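Local coordinates for protein pyoverdine synthetase F (Pseudomonas aeruginosa PAO1, PDB 6CUL) that is named as a pyoverdine synthetase and folds as an alpha/beta domain around a largely parallel, Rossmann-like sheet, at residues Y8-R13 / S35-L40; V56-D61 / N100-S105. All blocks are in the same frame, centred on the assembly; numbering follows the deposited sequence.

Contact 1: residues Y8-R13 / S35-L40; sequences YIWSLR and SVLESL
Leu37 sets its CD1 methyl squarely over the ring of Tyr8, a CH-pi contact in which the carbon lies 3.5 Å from the ring centroid and 8° off its normal. The pair belongs to a beta-alpha-beta crossover with a long insertion, helix 12-17 and the hairpin 23-26/29-32, between strand 6-9, which supplies Tyr8, and helix 36-46; the chain returns in strand 55-60. Tyr8 CG stands anti to its backbone N (chi1 -170°), on the side facing the helix. Two more aliphatic groups meet the ring's edge near its plane, Leu40 CD2 at 3.7 Å from Tyr8 CD2 and Val36 CG1 at 3.3 Å from Tyr8 OH. The hydroxyl also lies close to Leu37 N, but the angle is too poor for a bond; its hydrogen-bond partner is Asp146 OD2. Next to Tyr8, the Trp10 indole takes Tyr8 CE1 over one face, toward the rim, while its CZ3 edge faces Ser35 CB at 4.2 Å. Farther out, Leu260, Leu264 and Leu268 of helix 248-271 pack against Val36 and Leu40. The first turn of helix 36-46 is fixed by an N-cap: Glu38 N donates to Ser35 OG at 3.0 Å, with an N-H...O angle of 161°.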
loop_
_atom_site.group_PDB
_atom_site.type_symbol
_atom_site.label_atom_id
_atom_site.label_comp_id
_atom_site.label_asym_id
_atom_site.label_seq_id
_atom_site.Cartn_x
_atom_site.Cartn_y
_atom_site.Cartn_z
ATOM N N TYR A 8 -9.720 -1.267 4.575
ATOM C CA TYR A 8 -8.345 -1.136 4.208
ATOM C C TYR A 8 -7.571 -2.481 4.227
ATOM O O TYR A 8 -7.803 -3.299 5.041
ATOM C CB TYR A 8 -7.752 -0.084 5.154
ATOM C CG TYR A 8 -6.380 0.437 4.870
ATOM C CD1 TYR A 8 -5.282 -0.318 5.102
ATOM C CD2 TYR A 8 -6.199 1.700 4.431
ATOM C CE1 TYR A 8 -4.043 0.150 4.875
ATOM C CE2 TYR A 8 -4.961 2.185 4.205
ATOM C CZ TYR A 8 -3.867 1.400 4.430
ATOM O OH TYR A 8 -2.624 1.881 4.229
ATOM N N ILE A 9 -6.726 -2.697 3.252
ATOM C CA ILE A 9 -5.949 -3.922 3.170
ATOM C C ILE A 9 -4.449 -3.739 2.932
ATOM O O ILE A 9 -4.082 -3.064 2.035
ATOM C CB ILE A 9 -6.464 -4.881 2.055
ATOM C CG1 ILE A 9 -7.961 -5.040 2.092
ATOM C CG2 ILE A 9 -5.808 -6.229 2.164
ATOM C CD1 ILE A 9 -8.509 -5.874 0.989
ATOM N N TRP A 10 -3.620 -4.356 3.734
ATOM C CA TRP A 10 -2.217 -4.318 3.528
ATOM C C TRP A 10 -1.439 -5.544 4.090
ATOM O O TRP A 10 -1.767 -6.087 5.083
ATOM C CB TRP A 10 -1.688 -3.040 4.078
ATOM C CG TRP A 10 -1.750 -2.954 5.521
ATOM C CD1 TRP A 10 -2.489 -3.691 6.344
ATOM C CD2 TRP A 10 -1.051 -2.036 6.331
ATOM N NE1 TRP A 10 -2.303 -3.315 7.599
ATOM C CE2 TRP A 10 -1.419 -2.284 7.626
ATOM C CE3 TRP A 10 -0.185 -0.985 6.075
ATOM C CZ2 TRP A 10 -0.931 -1.591 8.630
ATOM C CZ3 TRP A 10 0.276 -0.303 7.078
ATOM C CH2 TRP A 10 -0.084 -0.595 8.331
ATOM N N SER A 11 -0.399 -5.935 3.442
ATOM C CA SER A 11 0.361 -7.010 3.925
ATOM C C SER A 11 1.278 -6.411 4.946
ATOM O O SER A 11 2.111 -5.689 4.559
ATOM C CB SER A 11 1.240 -7.545 2.811
ATOM O OG SER A 11 0.564 -8.272 1.863
ATOM N N LEU A 12 1.214 -6.800 6.201
ATOM C CA LEU A 12 2.084 -6.260 7.207
ATOM C C LEU A 12 3.572 -6.386 6.872
ATOM O O LEU A 12 4.310 -5.532 7.189
ATOM C CB LEU A 12 1.850 -6.960 8.523
ATOM C CG LEU A 12 0.544 -6.726 9.235
ATOM C CD1 LEU A 12 0.484 -7.475 10.511
ATOM C CD2 LEU A 12 0.283 -5.272 9.508
ATOM N N ARG A 13 3.965 -7.445 6.208
ATOM C CA ARG A 13 5.318 -7.649 5.832
ATOM C C ARG A 13 5.845 -6.539 4.921
ATOM O O ARG A 13 6.963 -6.233 5.001
ATOM C CB ARG A 13 5.505 -9.042 5.255
ATOM C CG ARG A 13 4.637 -9.467 4.096
ATOM C CD ARG A 13 4.504 -10.968 4.032
ATOM N NE ARG A 13 3.719 -11.463 2.956
ATOM C CZ ARG A 13 2.430 -11.343 2.852
ATOM N NH1 ARG A 13 1.736 -10.761 3.761
ATOM N NH2 ARG A 13 1.848 -11.811 1.828
ATOM N N SER A 35 3.100 5.518 8.154
ATOM C CA SER A 35 2.408 4.656 7.276
ATOM C C SER A 35 1.304 5.315 6.508
ATOM O O SER A 35 0.887 6.373 6.796
ATOM C CB SER A 35 1.863 3.479 8.006
ATOM O OG SER A 35 0.777 3.789 8.745
ATOM N N VAL A 36 0.894 4.655 5.463
ATOM C CA VAL A 36 -0.220 5.091 4.677
ATOM C C VAL A 36 -1.492 5.111 5.502
ATOM O O VAL A 36 -2.257 5.979 5.334
ATOM C CB VAL A 36 -0.415 4.236 3.469
ATOM C CG1 VAL A 36 -1.635 4.647 2.727
ATOM C CG2 VAL A 36 0.768 4.347 2.581
ATOM N N LEU A 37 -1.714 4.121 6.342
ATOM C CA LEU A 37 -2.844 4.088 7.214
ATOM C C LEU A 37 -2.813 5.194 8.252
ATOM O O LEU A 37 -3.779 5.777 8.516
ATOM C CB LEU A 37 -2.957 2.728 7.866
ATOM C CG LEU A 37 -4.190 2.419 8.693
ATOM C CD1 LEU A 37 -5.381 2.351 7.808
ATOM C CD2 LEU A 37 -4.083 1.157 9.518
ATOM N N GLU A 38 -1.671 5.481 8.808
ATOM C CA GLU A 38 -1.579 6.558 9.772
ATOM C C GLU A 38 -1.943 7.887 9.142
ATOM O O GLU A 38 -2.576 8.658 9.761
ATOM C CB GLU A 38 -0.228 6.647 10.433
ATOM C CG GLU A 38 -0.259 7.541 11.626
ATOM C CD GLU A 38 0.921 7.408 12.497
ATOM O OE1 GLU A 38 1.847 6.791 12.103
ATOM O OE2 GLU A 38 0.929 7.912 13.590
ATOM N N SER A 39 -1.520 8.109 7.925
ATOM C CA SER A 39 -1.890 9.288 7.283
ATOM C C SER A 39 -3.396 9.357 7.061
ATOM O O SER A 39 -3.910 10.383 7.214
ATOM C CB SER A 39 -1.120 9.516 5.995
ATOM O OG SER A 39 -1.030 10.853 5.804
ATOM N N LEU A 40 -4.022 8.278 6.651
ATOM C CA LEU A 40 -5.456 8.155 6.456
ATOM C C LEU A 40 -6.242 8.307 7.734
ATOM O O LEU A 40 -7.258 8.856 7.729
ATOM C CB LEU A 40 -5.795 6.866 5.750
ATOM C CG LEU A 40 -7.152 6.589 5.233
ATOM C CD1 LEU A 40 -7.520 7.638 4.257
ATOM C CD2 LEU A 40 -7.205 5.255 4.568
#

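Contact 2: residues V56-D61 / N100-S105; sequences VGVIYD and NDLLLS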
loop_
_atom_site.group_PDB
_atom_site.type_symbol
_atom_site.label_atom_id
_atom_site.label_comp_id
_atom_site.label_asym_id
_atom_site.label_seq_id
_atom_site.Cartn_x
_atom_site.Cartn_y
_atom_site.Cartn_z
ATOM N N VAL A 56 -13.784 0.824 8.233
ATOM C CA VAL A 56 -14.428 -0.257 8.940
ATOM C C VAL A 56 -13.553 -1.424 9.309
ATOM O O VAL A 56 -13.658 -1.908 10.373
ATOM C CB VAL A 56 -15.753 -0.666 8.284
ATOM C CG1 VAL A 56 -16.700 0.487 8.313
ATOM C CG2 VAL A 56 -15.546 -1.168 6.885
ATOM N N GLY A 57 -12.667 -1.846 8.458
ATOM C CA GLY A 57 -11.791 -2.918 8.812
ATOM C C GLY A 57 -10.407 -2.728 8.292
ATOM O O GLY A 57 -10.229 -2.165 7.274
ATOM N N VAL A 58 -9.426 -3.222 9.003
ATOM C CA VAL A 58 -8.053 -3.088 8.544
ATOM C C VAL A 58 -7.471 -4.492 8.388
ATOM O O VAL A 58 -6.806 -4.987 9.241
ATOM C CB VAL A 58 -7.154 -2.238 9.500
ATOM C CG1 VAL A 58 -5.742 -2.180 8.990
ATOM C CG2 VAL A 58 -7.672 -0.827 9.673
ATOM N N ILE A 59 -7.772 -5.095 7.280
ATOM C CA ILE A 59 -7.352 -6.400 6.921
ATOM C C ILE A 59 -5.863 -6.530 6.542
ATOM O O ILE A 59 -5.293 -5.682 5.995
ATOM C CB ILE A 59 -8.283 -6.901 5.806
ATOM C CG1 ILE A 59 -9.751 -6.664 6.180
ATOM C CG2 ILE A 59 -8.065 -8.363 5.508
ATOM C CD1 ILE A 59 -10.702 -6.521 5.061
ATOM N N TYR A 60 -5.248 -7.601 6.932
ATOM C CA TYR A 60 -3.878 -7.847 6.617
ATOM C C TYR A 60 -3.797 -9.324 6.252
ATOM O O TYR A 60 -4.455 -10.105 6.821
ATOM C CB TYR A 60 -2.981 -7.393 7.762
ATOM C CG TYR A 60 -2.865 -8.331 8.836
ATOM C CD1 TYR A 60 -3.794 -8.442 9.824
ATOM C CD2 TYR A 60 -1.828 -9.165 8.851
ATOM C CE1 TYR A 60 -3.631 -9.388 10.789
ATOM C CE2 TYR A 60 -1.649 -10.099 9.806
ATOM C CZ TYR A 60 -2.537 -10.197 10.763
ATOM O OH TYR A 60 -2.267 -11.143 11.641
ATOM N N ASP A 61 -3.019 -9.691 5.286
ATOM C CA ASP A 61 -2.960 -11.053 4.913
ATOM C C ASP A 61 -1.863 -11.956 5.435
ATOM O O ASP A 61 -1.868 -13.078 5.102
ATOM C CB ASP A 61 -2.876 -11.119 3.418
ATOM C CG ASP A 61 -1.514 -10.984 2.921
ATOM O OD1 ASP A 61 -0.855 -10.046 3.217
ATOM O OD2 ASP A 61 -1.112 -11.809 2.202
ATOM N N ASN A 100 -6.070 -0.340 16.588
ATOM C CA ASN A 100 -5.687 -1.755 16.744
ATOM C C ASN A 100 -6.855 -2.724 16.823
ATOM O O ASN A 100 -6.779 -3.803 16.344
ATOM C CB ASN A 100 -4.753 -1.932 17.896
ATOM C CG ASN A 100 -3.407 -1.428 17.580
ATOM O OD1 ASN A 100 -2.750 -2.004 16.779
ATOM N ND2 ASN A 100 -3.012 -0.327 18.164
ATOM N N ASP A 101 -7.955 -2.262 17.345
ATOM C CA ASP A 101 -9.131 -3.013 17.368
ATOM C C ASP A 101 -9.637 -3.292 15.970
ATOM O O ASP A 101 -10.431 -4.102 15.859
ATOM C CB ASP A 101 -10.179 -2.332 18.213
ATOM C CG ASP A 101 -9.735 -2.067 19.633
ATOM O OD1 ASP A 101 -8.729 -2.509 20.120
ATOM O OD2 ASP A 101 -10.417 -1.351 20.274
ATOM N N LEU A 102 -9.236 -2.605 14.947
ATOM C CA LEU A 102 -9.724 -2.951 13.618
ATOM C C LEU A 102 -8.908 -3.929 12.790
ATOM O O LEU A 102 -9.265 -4.159 11.721
ATOM C CB LEU A 102 -9.957 -1.712 12.785
ATOM C CG LEU A 102 -10.843 -0.625 13.302
ATOM C CD1 LEU A 102 -10.568 0.651 12.568
ATOM C CD2 LEU A 102 -12.268 -1.028 13.170
ATOM N N LEU A 103 -7.834 -4.448 13.288
ATOM C CA LEU A 103 -7.063 -5.365 12.536
ATOM C C LEU A 103 -7.784 -6.690 12.269
ATOM O O LEU A 103 -8.358 -7.245 13.188
ATOM C CB LEU A 103 -5.801 -5.633 13.307
ATOM C CG LEU A 103 -4.800 -4.499 13.361
ATOM C CD1 LEU A 103 -3.558 -4.930 14.074
ATOM C CD2 LEU A 103 -4.481 -4.065 11.980
ATOM N N LEU A 104 -7.732 -7.174 11.038
ATOM C CA LEU A 104 -8.311 -8.433 10.611
ATOM C C LEU A 104 -7.363 -9.245 9.781
ATOM O O LEU A 104 -6.712 -8.704 8.940
ATOM C CB LEU A 104 -9.484 -8.192 9.696
ATOM C CG LEU A 104 -10.746 -7.719 10.327
ATOM C CD1 LEU A 104 -11.844 -7.600 9.320
ATOM C CD2 LEU A 104 -11.109 -8.739 11.335
ATOM N N SER A 105 -7.299 -10.544 9.979
ATOM C CA SER A 105 -6.453 -11.315 9.154
ATOM C C SER A 105 -7.310 -12.199 8.311
ATOM O O SER A 105 -8.131 -12.895 8.851
ATOM C CB SER A 105 -5.504 -12.188 9.919
ATOM O OG SER A 105 -4.450 -12.623 9.085
#
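Tyr60 lays its ring over Ser105, whose OG sits above one face, offset toward the rim, while Ser105 CB comes within 3.5 Å of Tyr60 CE1. Tyr60 CG stands between the backbone N and the carbonyl carbon (chi1 82°); with chi2 at -82°, CD1 lies 3.1 Å from Leu104 O. Ser105 OG also makes a weak hydrogen bond to Tyr60 O. Beneath these side chains runs a ladder of three backbone hydrogen bonds. It opens with Val58 N donating to Leu102 O at 2.9 Å. Leu104 N then returns a bond to Val58 O at 3.0 Å, and the last, from Tyr60 N to Leu104 O, measures 2.7 Å. CA-H...O contacts supplement it, so Leu104 O receives Ile59 CA as well as Tyr60 N, and Val58 O receives Leu103 CA as well as Leu104 N. Side chains pair on both faces. Val58 CG1 meets Leu103 CD2 at 3.8 Å on the face that carries Tyr60 and Ser105; on the reverse face Ile59 CG1 packs on Leu104 CB. At the start of the ladder, Leu102 CD2 lies 3.2 Å from Val56 O. Gly57 and Ile59 bond through their backbones to Tyr8 and Trp10, so 55-60 is an inner strand. Strand 103-105, entered from a 3-10 turn, is the short edge strand of the parallel, Rossmann-like part, ordered 3-2-1-4-5, of a seven-stranded mixed sheet.

Overall arrangement
The two contacts follow one another along the chain, contact 1 closing before contact 2 opens, and their centres lie about 10 Å apart. They share the mixed sheet: strands 6-9 and 55-60 are neighbours, so contact 1 packs helix 36-46 on one face of the sheet, over its inner strand 6-9, and contact 2 adds the edge strand. Leu37 links them by touching Val58 as well as Tyr8. Beyond the strand ends, Asp61 joins the segments through a salt bridge to Arg13 and a probable hydrogen bond to Ser11. The chain after each strand of contact 2 continues into residues lining the pocket of n-(4-{[(2-amino-4-oxo-1,4-dihydroquinazolin-6-yl)methyl]amino}benzene-1-carbonyl)-d-glutamic acid, among them Pro67 and Arg68 after 56-61 and Thr109 and Tyr110 after 100-105.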